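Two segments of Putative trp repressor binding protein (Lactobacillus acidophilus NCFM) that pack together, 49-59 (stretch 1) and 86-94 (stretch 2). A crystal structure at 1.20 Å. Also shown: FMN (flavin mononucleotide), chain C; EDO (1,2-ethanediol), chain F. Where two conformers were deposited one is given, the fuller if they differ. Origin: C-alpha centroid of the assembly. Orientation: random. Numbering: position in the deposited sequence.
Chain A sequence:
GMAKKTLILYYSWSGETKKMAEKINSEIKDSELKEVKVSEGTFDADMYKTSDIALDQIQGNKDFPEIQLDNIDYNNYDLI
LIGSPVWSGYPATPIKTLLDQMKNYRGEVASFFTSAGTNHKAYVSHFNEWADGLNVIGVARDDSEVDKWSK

Stretch 1 (49-59) KTSDIALDQIQ
Stretch 2 (86-94) VWSGYPATP

What backbone frames bring the two stretches together? From Lys49 the first is helical, with phi/psi near -60/-45 and i to i+4 bonds such as Ile58 N to Ala54 O, 2.9 Å. The second folds back in a type I' turn from Trp87 to Tyr90, paired by Trp87 N to Tyr90 O at 2.8 Å and Tyr90 N to Trp87 O at 3.0 Å. Ser88 (50/46) and Gly89 (81/10) occupy its corners; at Gly89 a CB would jam against the preceding carbonyl O. The two backbones come nearest at Ala54 and Thr93, whose CA atoms lie 6.3 Å apart.

How does Ile58, which gives up the most surface, meet the second stretch? Its CB points toward it, and chi1 -66° (m) with chi2 -66° (m) sets CD1 over one face of the Tyr90 ring, 3.9 Å from the ring centroid and 21° off its normal, a CH-pi contact. Tyr90 has chi1 -76° (m) and chi2 85°. Ile58 CD1 also lies 4.2 Å from Thr93 CG2.

What makes Thr93 almost as well covered? With phi/psi -59/-29 and chi1 57° (p), it joins a polar and an apolar contact. Thr93 OG1 donates a 2.7 Å hydrogen bond to Gln57 OE1, the one hydrogen bond between the stretches; Gln57 reaches it with chi1 -67° (m), chi2 165° (t) and chi3 -22°. Thr93 CG2 packs 4.0 Å from Ala54 CB, an ordinary van der Waals contact.

Where does Trp87 fit? Its indole, chi1 -79° (m) and chi2 2°, meets the helix obliquely: CE3 is 3.7 Å from Ala54 CB, and CH2 is 3.7 Å from Thr50 CG2 (Thr50 chi1 -71°, m). FMN C7 lies over one ring face, 3.4 Å from Trp87 CD1, so the tryptophan touches both helix and flavin.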

# COMPACT_ATOMS: atom_id res chain seq x y z
N LYS A 49 -17.73 2.40 -11.58
CA LYS A 49 -16.94 3.22 -12.48
C LYS A 49 -15.46 3.14 -12.07
O LYS A 49 -14.57 3.06 -12.91
CB LYS A 49 -17.44 4.67 -12.44
CG LYS A 49 -18.86 4.87 -13.05
CD LYS A 49 -19.28 6.34 -13.13
CE LYS A 49 -20.68 6.50 -13.76
NZ LYS A 49 -21.05 7.91 -14.05
N THR A 50 -15.21 3.21 -10.77
CA THR A 50 -13.84 3.10 -10.25
C THR A 50 -13.23 1.74 -10.60
O THR A 50 -12.10 1.65 -11.07
CB THR A 50 -13.82 3.38 -8.75
OG1 THR A 50 -14.05 4.79 -8.59
CG2 THR A 50 -12.45 3.03 -8.10
N SER A 51 -13.97 0.66 -10.36
CA SER A 51 -13.52 -0.66 -10.74
C SER A 51 -13.14 -0.72 -12.21
O SER A 51 -12.08 -1.24 -12.57
CB SER A 51 -14.63 -1.68 -10.46
OG SER A 51 -14.26 -2.96 -10.92
N ASP A 52 -13.98 -0.16 -13.07
CA ASP A 52 -13.73 -0.21 -14.51
C ASP A 52 -12.47 0.60 -14.89
O ASP A 52 -11.72 0.18 -15.79
CB ASP A 52 -14.95 0.35 -15.24
CG ASP A 52 -16.15 -0.59 -15.23
OD1 ASP A 52 -16.02 -1.72 -14.73
OD2 ASP A 52 -17.22 -0.17 -15.73
N ILE A 53 -12.24 1.73 -14.23
CA ILE A 53 -11.03 2.51 -14.46
C ILE A 53 -9.80 1.70 -14.05
O ILE A 53 -8.82 1.60 -14.80
CB ILE A 53 -11.09 3.84 -13.70
CG1 ILE A 53 -12.13 4.78 -14.34
CG2 ILE A 53 -9.71 4.54 -13.64
CD1 ILE A 53 -12.60 5.91 -13.43
N ALA A 54 -9.83 1.09 -12.87
CA ALA A 54 -8.72 0.25 -12.42
C ALA A 54 -8.48 -0.91 -13.38
O ALA A 54 -7.34 -1.24 -13.70
CB ALA A 54 -8.99 -0.27 -11.00
N LEU A 55 -9.56 -1.55 -13.83
CA LEU A 55 -9.44 -2.69 -14.72
C LEU A 55 -8.71 -2.30 -16.00
O LEU A 55 -7.87 -3.04 -16.51
CB LEU A 55 -10.81 -3.26 -15.07
CG LEU A 55 -10.85 -4.52 -15.96
CD1 LEU A 55 -10.12 -5.68 -15.36
CD2 LEU A 55 -12.30 -4.90 -16.26
N ASP A 56 -9.06 -1.15 -16.56
CA ASP A 56 -8.46 -0.76 -17.84
C ASP A 56 -6.96 -0.45 -17.66
O ASP A 56 -6.19 -0.59 -18.62
CB ASP A 56 -9.23 0.38 -18.53
CG ASP A 56 -9.43 0.15 -20.05
OD1 ASP A 56 -9.63 -1.01 -20.50
OD2 ASP A 56 -9.42 1.14 -20.79
N GLN A 57 -6.55 -0.04 -16.46
CA GLN A 57 -5.14 0.12 -16.12
C GLN A 57 -4.46 -1.25 -15.98
O GLN A 57 -3.41 -1.50 -16.59
CB GLN A 57 -5.01 0.95 -14.83
CG GLN A 57 -5.47 2.39 -15.02
CD GLN A 57 -5.71 3.16 -13.71
OE1 GLN A 57 -5.91 2.58 -12.67
NE2 GLN A 57 -5.78 4.47 -13.79
N ILE A 58 -5.07 -2.15 -15.23
CA ILE A 58 -4.61 -3.55 -15.02
C ILE A 58 -4.43 -4.26 -16.38
O ILE A 58 -3.50 -5.05 -16.58
CB ILE A 58 -5.64 -4.36 -14.10
CG1 ILE A 58 -5.69 -3.82 -12.65
CG2 ILE A 58 -5.30 -5.87 -14.03
CD1 ILE A 58 -4.40 -4.00 -11.86
N GLN A 59 -5.30 -3.95 -17.32
CA GLN A 59 -5.29 -4.65 -18.60
C GLN A 59 -4.38 -4.08 -19.60
O GLN A 59 -4.21 -4.65 -20.70
CB GLN A 59 -6.66 -4.64 -19.16
CG GLN A 59 -7.41 -5.63 -18.47
CD GLN A 59 -8.72 -5.74 -19.01
OE1 GLN A 59 -9.21 -4.81 -19.65
NE2 GLN A 59 -9.34 -6.86 -18.78
N VAL A 86 -8.34 -4.07 -1.03
CA VAL A 86 -8.35 -5.07 -2.07
C VAL A 86 -9.32 -4.63 -3.15
O VAL A 86 -10.49 -4.40 -2.90
CB VAL A 86 -8.77 -6.45 -1.50
CG1 VAL A 86 -8.90 -7.49 -2.61
CG2 VAL A 86 -7.79 -6.91 -0.43
N TRP A 87 -8.82 -4.55 -4.38
CA TRP A 87 -9.63 -4.25 -5.58
C TRP A 87 -9.56 -5.47 -6.51
O TRP A 87 -8.61 -5.65 -7.29
CB TRP A 87 -9.11 -3.01 -6.30
CG TRP A 87 -9.51 -1.71 -5.70
CD1 TRP A 87 -10.25 -1.51 -4.58
CD2 TRP A 87 -9.22 -0.40 -6.22
NE1 TRP A 87 -10.45 -0.17 -4.36
CE2 TRP A 87 -9.84 0.54 -5.38
CE3 TRP A 87 -8.54 0.06 -7.36
CZ2 TRP A 87 -9.78 1.92 -5.62
CZ3 TRP A 87 -8.48 1.42 -7.60
CH2 TRP A 87 -9.08 2.33 -6.72
N SER A 88 -10.56 -6.34 -6.40
CA SER A 88 -10.66 -7.53 -7.23
C SER A 88 -9.38 -8.32 -7.25
O SER A 88 -8.92 -8.78 -8.29
CB SER A 88 -11.15 -7.19 -8.62
OG SER A 88 -12.45 -6.59 -8.57
N GLY A 89 -8.77 -8.55 -6.09
CA GLY A 89 -7.58 -9.35 -6.01
C GLY A 89 -6.28 -8.67 -6.37
O GLY A 89 -5.27 -9.33 -6.46
N TYR A 90 -6.30 -7.35 -6.52
CA TYR A 90 -5.08 -6.55 -6.67
C TYR A 90 -5.08 -5.46 -5.60
O TYR A 90 -6.13 -5.05 -5.11
CB TYR A 90 -5.09 -5.88 -8.05
CG TYR A 90 -4.76 -6.78 -9.21
CD1 TYR A 90 -5.75 -7.55 -9.81
CD2 TYR A 90 -3.48 -6.85 -9.73
CE1 TYR A 90 -5.45 -8.36 -10.92
CE2 TYR A 90 -3.18 -7.66 -10.83
CZ TYR A 90 -4.17 -8.41 -11.41
OH TYR A 90 -3.86 -9.21 -12.48
N PRO A 91 -3.90 -4.92 -5.29
CA PRO A 91 -3.91 -3.65 -4.60
C PRO A 91 -4.50 -2.58 -5.50
O PRO A 91 -4.59 -2.76 -6.72
CB PRO A 91 -2.41 -3.37 -4.30
CG PRO A 91 -1.71 -4.66 -4.62
CD PRO A 91 -2.56 -5.33 -5.69
N ALA A 92 -4.90 -1.45 -4.92
CA ALA A 92 -5.39 -0.37 -5.72
C ALA A 92 -4.28 0.13 -6.66
O ALA A 92 -3.10 0.13 -6.28
CB ALA A 92 -5.89 0.77 -4.84
N THR A 93 -4.64 0.58 -7.85
CA THR A 93 -3.63 0.92 -8.85
C THR A 93 -2.62 2.00 -8.43
O THR A 93 -1.49 1.94 -8.92
CB THR A 93 -4.29 1.24 -10.20
OG1 THR A 93 -5.22 2.31 -10.03
CG2 THR A 93 -4.98 0.01 -10.80
N PRO A 94 -2.96 2.98 -7.55
CA PRO A 94 -1.90 3.92 -7.11
C PRO A 94 -0.71 3.22 -6.46
O PRO A 94 0.39 3.78 -6.47
CB PRO A 94 -2.63 4.82 -6.11
CG PRO A 94 -4.07 4.78 -6.57
CD PRO A 94 -4.26 3.34 -6.97
N1 FMN C . -13.40 -6.39 -1.17
C2 FMN C . -13.05 -7.69 -1.15
O2 FMN C . -13.15 -8.37 -0.11
N3 FMN C . -12.60 -8.29 -2.29
C4 FMN C . -12.52 -7.64 -3.50
O4 FMN C . -11.99 -8.25 -4.46
C4A FMN C . -12.92 -6.30 -3.53
N5 FMN C . -12.89 -5.58 -4.71
C5A FMN C . -13.19 -4.22 -4.66
C6 FMN C . -13.09 -3.48 -5.84
C7 FMN C . -13.37 -2.11 -5.84
C7M FMN C . -13.10 -1.29 -7.06
C8 FMN C . -13.80 -1.50 -4.65
C8M FMN C . -14.08 -0.01 -4.57
C9 FMN C . -13.87 -2.22 -3.47
C9A FMN C . -13.58 -3.60 -3.46
N10 FMN C . -13.65 -4.37 -2.29
C10 FMN C . -13.32 -5.69 -2.33
C1' FMN C . -13.98 -3.72 -0.98
C2' FMN C . -12.74 -3.03 -0.40
O2' FMN C . -11.60 -3.86 -0.40
C3' FMN C . -13.04 -2.59 1.04
O3' FMN C . -14.26 -1.84 1.06
C4' FMN C . -11.89 -1.77 1.62
O4' FMN C . -11.89 -1.86 3.03
C5' FMN C . -12.01 -0.33 1.23
O5' FMN C . -10.83 0.38 1.63
P FMN C . -10.80 1.95 1.41
O1P FMN C . -12.00 2.53 2.13
O2P FMN C . -10.81 2.27 -0.08
O3P FMN C . -9.50 2.37 2.10
C1 EDO F . -11.07 -3.67 -9.85
O1 EDO F . -12.37 -4.02 -9.37
C2 EDO F . -10.84 -4.00 -11.32
O2 EDO F . -10.91 -5.46 -11.57